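PDB 4Q7O: immunity protein from Neisseria meningitidis, which protects the cell that makes it against contact-dependent growth inhibition, probably by binding and neutralising a cognate CDI toxin. Local coordinates for the interface of chains A and B. Sequence-based numbering; all coordinates share one arbitrary frame. Chains: chain A/B, Immunity protein.

Contact 1: the interface of chains A and B. Residues chain A 17, 22, 25-26, 98; chain B 7, 9, 13, 17, 25.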
ATOM      1  N   ILE A  17     -10.595   5.070   2.435  1.00  7.77           N
ATOM      2  CA  ILE A  17      -9.894   5.898   3.411  1.00  8.24           C
ATOM      3  C   ILE A  17     -10.837   6.292   4.554  1.00  9.20           C
ATOM      4  O   ILE A  17     -10.483   6.202   5.738  1.00 10.54           O
ATOM      5  CB  ILE A  17      -9.267   7.137   2.746  1.00  8.37           C
ATOM      6  CG1 ILE A  17      -8.094   6.706   1.854  1.00  9.88           C
ATOM      7  CG2 ILE A  17      -8.806   8.139   3.794  1.00  9.88           C
ATOM      8  CD1 ILE A  17      -7.535   7.824   1.006  1.00 10.26           C
ATOM      9  N   PHE A  22      -7.503   0.762   4.221  1.00  6.39           N
ATOM     10  CA  PHE A  22      -6.451   1.167   3.307  1.00  6.63           C
ATOM     11  C   PHE A  22      -6.001   0.065   2.360  1.00  5.85           C
ATOM     12  O   PHE A  22      -5.682   0.332   1.197  1.00  6.65           O
ATOM     13  CB  PHE A  22      -5.279   1.726   4.104  1.00  7.60           C
ATOM     14  CG  PHE A  22      -5.691   2.773   5.093  1.00  8.71           C
ATOM     15  CD1 PHE A  22      -6.311   3.933   4.665  1.00  8.27           C
ATOM     16  CD2 PHE A  22      -5.466   2.601   6.446  1.00 10.25           C
ATOM     17  CE1 PHE A  22      -6.702   4.902   5.569  1.00  8.80           C
ATOM     18  CE2 PHE A  22      -5.855   3.565   7.356  1.00  9.73           C
ATOM     19  CZ  PHE A  22      -6.475   4.719   6.914  1.00  8.84           C
ATOM     20  N   SER A  25      -7.708   0.036  -1.144  1.00  6.15           N
ATOM     21  CA  SER A  25      -7.144   0.962  -2.118  1.00  7.13           C
ATOM     22  C   SER A  25      -5.749   0.562  -2.574  1.00  5.63           C
ATOM     23  O   SER A  25      -5.426   0.678  -3.751  1.00  6.60           O
ATOM     24  CB  SER A  25      -7.137   2.385  -1.585  1.00  9.94           C
ATOM     25  OG  SER A  25      -8.431   2.950  -1.737  1.00 13.30           O
ATOM     26  N   ILE A  26      -4.917   0.088  -1.654  1.00  5.42           N
ATOM     27  CA  ILE A  26      -3.584  -0.363  -2.047  1.00  6.27           C
ATOM     28  C   ILE A  26      -3.699  -1.512  -3.051  1.00  5.87           C
ATOM     29  O   ILE A  26      -2.980  -1.550  -4.060  1.00  6.77           O
ATOM     30  CB  ILE A  26      -2.745  -0.780  -0.833  1.00  6.92           C
ATOM     31  CG1 ILE A  26      -2.508   0.433   0.067  1.00  7.62           C
ATOM     32  CG2 ILE A  26      -1.414  -1.393  -1.280  1.00  8.48           C
ATOM     33  CD1 ILE A  26      -2.069   0.064   1.457  1.00  9.32           C
ATOM     34  N   GLU A  98       0.667  -7.234   4.279  1.00  8.43           N
ATOM     35  CA  GLU A  98      -0.274  -6.336   4.923  1.00  8.50           C
ATOM     36  C   GLU A  98      -1.665  -6.906   4.651  1.00  8.94           C
ATOM     37  O   GLU A  98      -2.026  -7.139   3.499  1.00  9.46           O
ATOM     38  CB  GLU A  98      -0.110  -4.927   4.353  1.00 10.39           C
ATOM     39  CG  GLU A  98      -1.071  -3.936   4.941  1.00 11.98           C
ATOM     40  CD  GLU A  98      -0.771  -2.502   4.537  1.00 14.16           C
ATOM     41  OE1 GLU A  98       0.213  -2.260   3.804  1.00 15.08           O
ATOM     42  OE2 GLU A  98      -1.525  -1.609   4.959  1.00 15.18           O
TER
ATOM     43  N   ASN B   7      -5.046  -0.252  11.538  1.00 23.91           N
ATOM     44  CA  ASN B   7      -3.859   0.432  11.033  1.00 22.25           C
ATOM     45  C   ASN B   7      -3.650   1.768  11.758  1.00 19.82           C
ATOM     46  O   ASN B   7      -4.554   2.605  11.784  1.00 21.98           O
ATOM     47  CB  ASN B   7      -4.005   0.653   9.516  1.00 22.16           C
ATOM     48  CG  ASN B   7      -2.673   0.883   8.810  1.00 21.43           C
ATOM     49  OD1 ASN B   7      -1.880   1.730   9.212  1.00 19.78           O
ATOM     50  ND2 ASN B   7      -2.438   0.139   7.728  1.00 22.18           N
ATOM     51  N   PHE B   9      -1.443   4.047  10.837  1.00  8.55           N
ATOM     52  CA  PHE B   9      -0.923   5.054   9.914  1.00  7.55           C
ATOM     53  C   PHE B   9      -2.043   5.781   9.186  1.00  7.77           C
ATOM     54  O   PHE B   9      -2.116   5.791   7.958  1.00  8.75           O
ATOM     55  CB  PHE B   9       0.084   4.431   8.947  1.00  7.44           C
ATOM     56  CG  PHE B   9       1.352   3.999   9.620  1.00  8.15           C
ATOM     57  CD1 PHE B   9       2.269   4.947  10.059  1.00  8.79           C
ATOM     58  CD2 PHE B   9       1.610   2.658   9.864  1.00  9.34           C
ATOM     59  CE1 PHE B   9       3.443   4.563  10.712  1.00  9.06           C
ATOM     60  CE2 PHE B   9       2.782   2.269  10.505  1.00  9.68           C
ATOM     61  CZ  PHE B   9       3.698   3.225  10.928  1.00 10.14           C
ATOM     62  N   ASN B  13      -1.418   6.888   5.359  1.00  7.30           N
ATOM     63  CA  ASN B  13      -2.136   6.152   4.333  1.00  6.71           C
ATOM     64  C   ASN B  13      -2.994   7.061   3.481  1.00  7.54           C
ATOM     65  O   ASN B  13      -3.045   6.907   2.268  1.00  7.95           O
ATOM     66  CB  ASN B  13      -3.012   5.050   4.950  1.00  8.29           C
ATOM     67  CG  ASN B  13      -2.267   3.748   5.137  1.00 11.54           C
ATOM     68  OD1 ASN B  13      -1.979   3.038   4.165  1.00 13.36           O
ATOM     69  ND2 ASN B  13      -1.982   3.402   6.385  1.00 14.16           N
ATOM     70  N   ILE B  17      -1.922   7.076  -0.384  1.00  6.80           N
ATOM     71  CA  ILE B  17      -2.906   6.497  -1.291  1.00  7.15           C
ATOM     72  C   ILE B  17      -3.438   7.547  -2.261  1.00  6.25           C
ATOM     73  O   ILE B  17      -3.542   7.300  -3.464  1.00  6.59           O
ATOM     74  CB  ILE B  17      -4.057   5.809  -0.515  1.00  7.13           C
ATOM     75  CG1 ILE B  17      -3.528   4.545   0.167  1.00  9.54           C
ATOM     76  CG2 ILE B  17      -5.234   5.481  -1.436  1.00  9.46           C
ATOM     77  CD1 ILE B  17      -4.479   3.983   1.198  1.00 11.99           C
ATOM     78  N   SER B  25       2.842   3.353   1.704  1.00  7.62           N
ATOM     79  CA  SER B  25       1.857   2.799   2.636  1.00  8.21           C
ATOM     80  C   SER B  25       2.306   1.416   3.111  1.00  7.79           C
ATOM     81  O   SER B  25       2.300   1.110   4.311  1.00  9.68           O
ATOM     82  CB  SER B  25       0.483   2.661   1.954  1.00  9.46           C
ATOM     83  OG  SER B  25       0.236   3.680   0.989  1.00 13.19           O
TER
HETATM   84  O   HOH W   1      -0.519   0.790   5.045  1.00 17.42           O
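A:Phe22, at the start of helix 22-34, lays its ring against the side chain of B:Asn13 in helix 10-18. The amide plane of B:Asn13 is parallel to the ring to within 2°, and its CB sits over the middle of the face, 3.5 Å from the ring centroid, as a CH-pi contact. The amide itself leans over the CG and CD2 side of the ring. At the rim, in the plane of the ring, comes CB of B:Asn7, 3.9 Å from A:Phe22 CD2.

Around this stack the packing is aliphatic. B:Ile17, one turn along from B:Asn13, uses both branches: CD1 meets CB of A:Phe22, while CG2, anti to the backbone N, reaches CB of A:Ser25 at 3.6 Å. The same CG2 touches CD1 of A:Ile17 more loosely, the two isoleucines running past each other in opposite directions. CD1 of A:Ile26 rests on CB of B:Ser25, 3.7 Å away.

No direct polar bond crosses this patch; water 1 makes the link. It lies 2.6 Å from the carboxylate oxygen OE2 of A:Glu98, and on the B side it meets the side-chain oxygen OD1 of B:Asn13 and the backbone O of B:Ser25. A:Glu98 gets there with an extended chain, CG anti to the backbone N (chi1 179°).

Within chain B, the stacked amide is held at its edge: ND2 of B:Asn13 donates to the backbone O of B:Phe9 at 2.9 Å, the donor standing above the carbonyl plane. B:Phe9 N in turn donates to OD1 of B:Asn7, in the carbonyl plane. The first bond ties the N-terminal segment to helix 10-18 and the second lies within the segment; together they should steady the groups facing A:Phe22.

The patch joins two copies of the immunity protein through helix packing and a water bridge, in a pairing that may or may not persist in the cell.

Contact 2: the interface of chains A and B. Residues chain A 4-7, 29, 33; chain B 20-22, 76.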
ATOM      1  N   MET A   4       4.235   7.642 -13.667  1.00 25.03           N
ATOM      2  CA  MET A   4       3.504   6.383 -13.534  1.00 24.33           C
ATOM      3  C   MET A   4       2.087   6.527 -14.087  1.00 24.80           C
ATOM      4  O   MET A   4       1.702   7.617 -14.524  1.00 25.80           O
ATOM      5  CB  MET A   4       3.497   5.926 -12.066  1.00 23.53           C
ATOM      6  CG  MET A   4       2.965   6.952 -11.069  1.00 20.57           C
ATOM      7  SD  MET A   4       3.464   6.648  -9.349  1.00 15.31           S
ATOM      8  CE  MET A   4       2.661   5.076  -9.018  1.00 18.03           C
ATOM      9  N   LYS A   5       1.324   5.433 -14.100  1.00 24.18           N
ATOM     10  CA  LYS A   5      -0.084   5.501 -14.473  1.00 23.57           C
ATOM     11  C   LYS A   5      -0.810   6.316 -13.413  1.00 24.06           C
ATOM     12  O   LYS A   5      -0.671   6.061 -12.219  1.00 25.87           O
ATOM     13  CB  LYS A   5      -0.718   4.108 -14.561  1.00 22.90           C
ATOM     14  CG  LYS A   5      -0.244   3.245 -15.718  1.00 23.16           C
ATOM     15  CD  LYS A   5      -0.969   1.904 -15.686  1.00 22.55           C
ATOM     16  CE  LYS A   5      -0.073   0.758 -16.142  1.00 22.55           C
ATOM     17  NZ  LYS A   5      -0.730  -0.589 -15.980  1.00 21.94           N
ATOM     18  N   ASN A   6      -1.581   7.302 -13.847  1.00 22.98           N
ATOM     19  CA  ASN A   6      -2.278   8.174 -12.914  1.00 23.76           C
ATOM     20  C   ASN A   6      -3.399   7.432 -12.193  1.00 21.42           C
ATOM     21  O   ASN A   6      -4.004   6.526 -12.758  1.00 22.14           O
ATOM     22  CB  ASN A   6      -2.788   9.396 -13.664  1.00 27.38           C
ATOM     23  CG  ASN A   6      -1.740   9.954 -14.614  1.00 30.52           C
ATOM     24  OD1 ASN A   6      -0.562   9.612 -14.520  1.00 31.70           O
ATOM     25  ND2 ASN A   6      -2.162  10.801 -15.534  1.00 32.16           N
ATOM     26  N   ASN A   7      -3.662   7.793 -10.942  1.00 18.68           N
ATOM     27  CA  ASN A   7      -4.659   7.057 -10.167  1.00 17.02           C
ATOM     28  C   ASN A   7      -6.069   7.283 -10.679  1.00 15.84           C
ATOM     29  O   ASN A   7      -6.501   8.420 -10.873  1.00 17.37           O
ATOM     30  CB  ASN A   7      -4.593   7.375  -8.673  1.00 17.53           C
ATOM     31  CG  ASN A   7      -5.776   6.791  -7.907  1.00 17.23           C
ATOM     32  OD1 ASN A   7      -6.545   7.516  -7.272  1.00 20.76           O
ATOM     33  ND2 ASN A   7      -5.943   5.479  -7.988  1.00 14.09           N
ATOM     34  N   GLU A  29      -4.859  -0.029  -6.484  1.00  5.64           N
ATOM     35  CA  GLU A  29      -3.797   0.791  -7.067  1.00  5.67           C
ATOM     36  C   GLU A  29      -2.646  -0.070  -7.590  1.00  5.59           C
ATOM     37  O   GLU A  29      -2.065   0.220  -8.638  1.00  6.90           O
ATOM     38  CB  GLU A  29      -3.280   1.835  -6.066  1.00  5.21           C
ATOM     39  CG  GLU A  29      -4.247   3.006  -5.843  1.00  6.62           C
ATOM     40  CD  GLU A  29      -3.697   4.129  -4.964  1.00  7.41           C
ATOM     41  OE1 GLU A  29      -2.638   3.953  -4.320  1.00  8.09           O
ATOM     42  OE2 GLU A  29      -4.352   5.197  -4.918  1.00  7.03           O
ATOM     43  N   GLN A  33      -1.628  -0.344 -11.540  1.00  7.30           N
ATOM     44  CA  GLN A  33      -0.306   0.137 -11.919  1.00  8.05           C
ATOM     45  C   GLN A  33       0.541  -0.945 -12.601  1.00  8.69           C
ATOM     46  O   GLN A  33       1.205  -0.681 -13.600  1.00 10.42           O
ATOM     47  CB  GLN A  33       0.444   0.660 -10.692  1.00  9.99           C
ATOM     48  CG  GLN A  33       1.672   1.478 -11.052  1.00 13.38           C
ATOM     49  CD  GLN A  33       1.306   2.769 -11.773  1.00 17.94           C
ATOM     50  OE1 GLN A  33       2.000   3.186 -12.695  1.00 20.78           O
ATOM     51  NE2 GLN A  33       0.211   3.404 -11.352  1.00 19.68           N
TER
ATOM     52  N   ASN B  20      -1.122   8.067  -5.061  1.00  6.67           N
ATOM     53  CA  ASN B  20      -0.796   6.863  -5.835  1.00  7.45           C
ATOM     54  C   ASN B  20       0.574   6.305  -5.432  1.00  7.58           C
ATOM     55  O   ASN B  20       1.242   5.625  -6.207  1.00  9.65           O
ATOM     56  CB  ASN B  20      -0.868   7.134  -7.346  1.00  8.93           C
ATOM     57  CG  ASN B  20      -1.189   5.894  -8.163  1.00 11.89           C
ATOM     58  OD1 ASN B  20      -1.675   4.885  -7.644  1.00 11.88           O
ATOM     59  ND2 ASN B  20      -0.926   5.974  -9.465  1.00 15.06           N
ATOM     60  N   HIS B  21       0.985   6.591  -4.202  1.00  6.18           N
ATOM     61  CA  HIS B  21       2.264   6.098  -3.682  1.00  5.53           C
ATOM     62  C   HIS B  21       2.055   4.990  -2.665  1.00  6.11           C
ATOM     63  O   HIS B  21       2.553   5.055  -1.537  1.00  6.82           O
ATOM     64  CB  HIS B  21       3.070   7.255  -3.093  1.00  6.72           C
ATOM     65  CG  HIS B  21       3.490   8.253  -4.125  1.00  6.43           C
ATOM     66  ND1 HIS B  21       3.817   9.557  -3.817  1.00  7.20           N
ATOM     67  CD2 HIS B  21       3.639   8.135  -5.467  1.00  6.23           C
ATOM     68  CE1 HIS B  21       4.147  10.194  -4.923  1.00  7.72           C
ATOM     69  NE2 HIS B  21       4.052   9.353  -5.939  1.00  6.86           N
ATOM     70  N   PHE B  22       1.309   3.976  -3.089  1.00  5.97           N
ATOM     71  CA  PHE B  22       0.960   2.847  -2.241  1.00  6.01           C
ATOM     72  C   PHE B  22       2.180   2.079  -1.725  1.00  5.99           C
ATOM     73  O   PHE B  22       2.109   1.444  -0.677  1.00  7.04           O
ATOM     74  CB  PHE B  22      -0.003   1.907  -2.972  1.00  5.92           C
ATOM     75  CG  PHE B  22       0.506   1.447  -4.310  1.00  7.07           C
ATOM     76  CD1 PHE B  22       1.292   0.304  -4.415  1.00  8.16           C
ATOM     77  CD2 PHE B  22       0.203   2.160  -5.463  1.00  8.70           C
ATOM     78  CE1 PHE B  22       1.761  -0.129  -5.646  1.00  8.34           C
ATOM     79  CE2 PHE B  22       0.675   1.742  -6.700  1.00  8.58           C
ATOM     80  CZ  PHE B  22       1.461   0.593  -6.794  1.00  9.29           C
ATOM     81  N   ASN B  76       8.530   3.346 -11.427  1.00  8.78           N
ATOM     82  CA  ASN B  76       7.640   4.495 -11.286  1.00  9.73           C
ATOM     83  C   ASN B  76       8.368   5.621 -10.568  1.00  8.70           C
ATOM     84  O   ASN B  76       8.841   5.426  -9.459  1.00  9.37           O
ATOM     85  CB  ASN B  76       6.422   4.143 -10.425  1.00 12.30           C
ATOM     86  CG  ASN B  76       5.547   3.066 -11.022  1.00 16.77           C
ATOM     87  OD1 ASN B  76       5.563   2.816 -12.224  1.00 19.26           O
ATOM     88  ND2 ASN B  76       4.746   2.433 -10.167  1.00 17.33           N
TER
HETATM   89  O   HOH W   2      -2.249   2.941  -9.473  1.00 12.35           O
HETATM   90  O   HOH W   3       0.145   8.527 -10.235  1.00 35.17           O
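B:Asn20, in the turn between helices 10-18 and 22-34 of this CDI immunity protein, pushes its side chain between A:Lys5 and A:Asn7 of the N-terminal segment and A:Glu29 of helix 22-34. Its CG is anti to the backbone N (chi1 -153°), which sends the amide out of the turn towards A:Lys5.

Two waters carry the polar contact. Water 3 accepts a nearly straight bond from ND2 of B:Asn20 (2.9 Å, 169° at H) and also contacts the backbone O of A:Lys5. Water 2 lies 2.7 Å from OD1 of B:Asn20 and is shared with the backbone O of A:Glu29 and NE2 of A:Gln33. ND2 of B:Asn20 also comes within 2.8 Å of A:Lys5 O, but the oxygen lies on the line of the CG-ND2 bond, between the two N-H directions, so this is not a hydrogen bond.

Inside chain A, A:Gln33 clamps the N-terminal segment with both ends of its amide. OE1 takes the backbone N-H of A:Lys5 on a lone pair at 2.7 Å, and NE2 returns a bond to A:Lys5 O at 2.9 Å, almost in its own amide plane. This pair fixes the rotation of the amide.

The remaining contacts are van der Waals. A:Met4 lays CB 3.7 Å from CG of B:Asn76 and, bent at its last torsion, turns its methyl CE towards B:Asn20. A:Gln33 and B:Asn76 meet tip to tip with amide planes 82° apart. CB of A:Asn7 packs on the amide carbon CG of B:Asn20. CB of A:Glu29 touches CD2 of B:Phe22 at 3.6 Å, and farther round the ring CZ approaches CB of A:Gln33.

The C-alpha centres of contact 1 and contact 2 are about 14 Å apart, within one continuous A-B interface. Helix 22-34 of chain A runs through both, its N-terminal part (A:Phe22 to A:Ile26) serving contact 1 and A:Glu29 and A:Gln33 further along serving contact 2. On chain B, helix 10-18 and the beginning of helix 22-34 flank the turn that enters contact 2. The residues at positions 7 and 22 appear from opposite chains in the two contacts, with different neighbours, in keeping with an interface that departs from exact two-fold symmetry. Together the contacts pin one helix of chain A against chain B along much of its length.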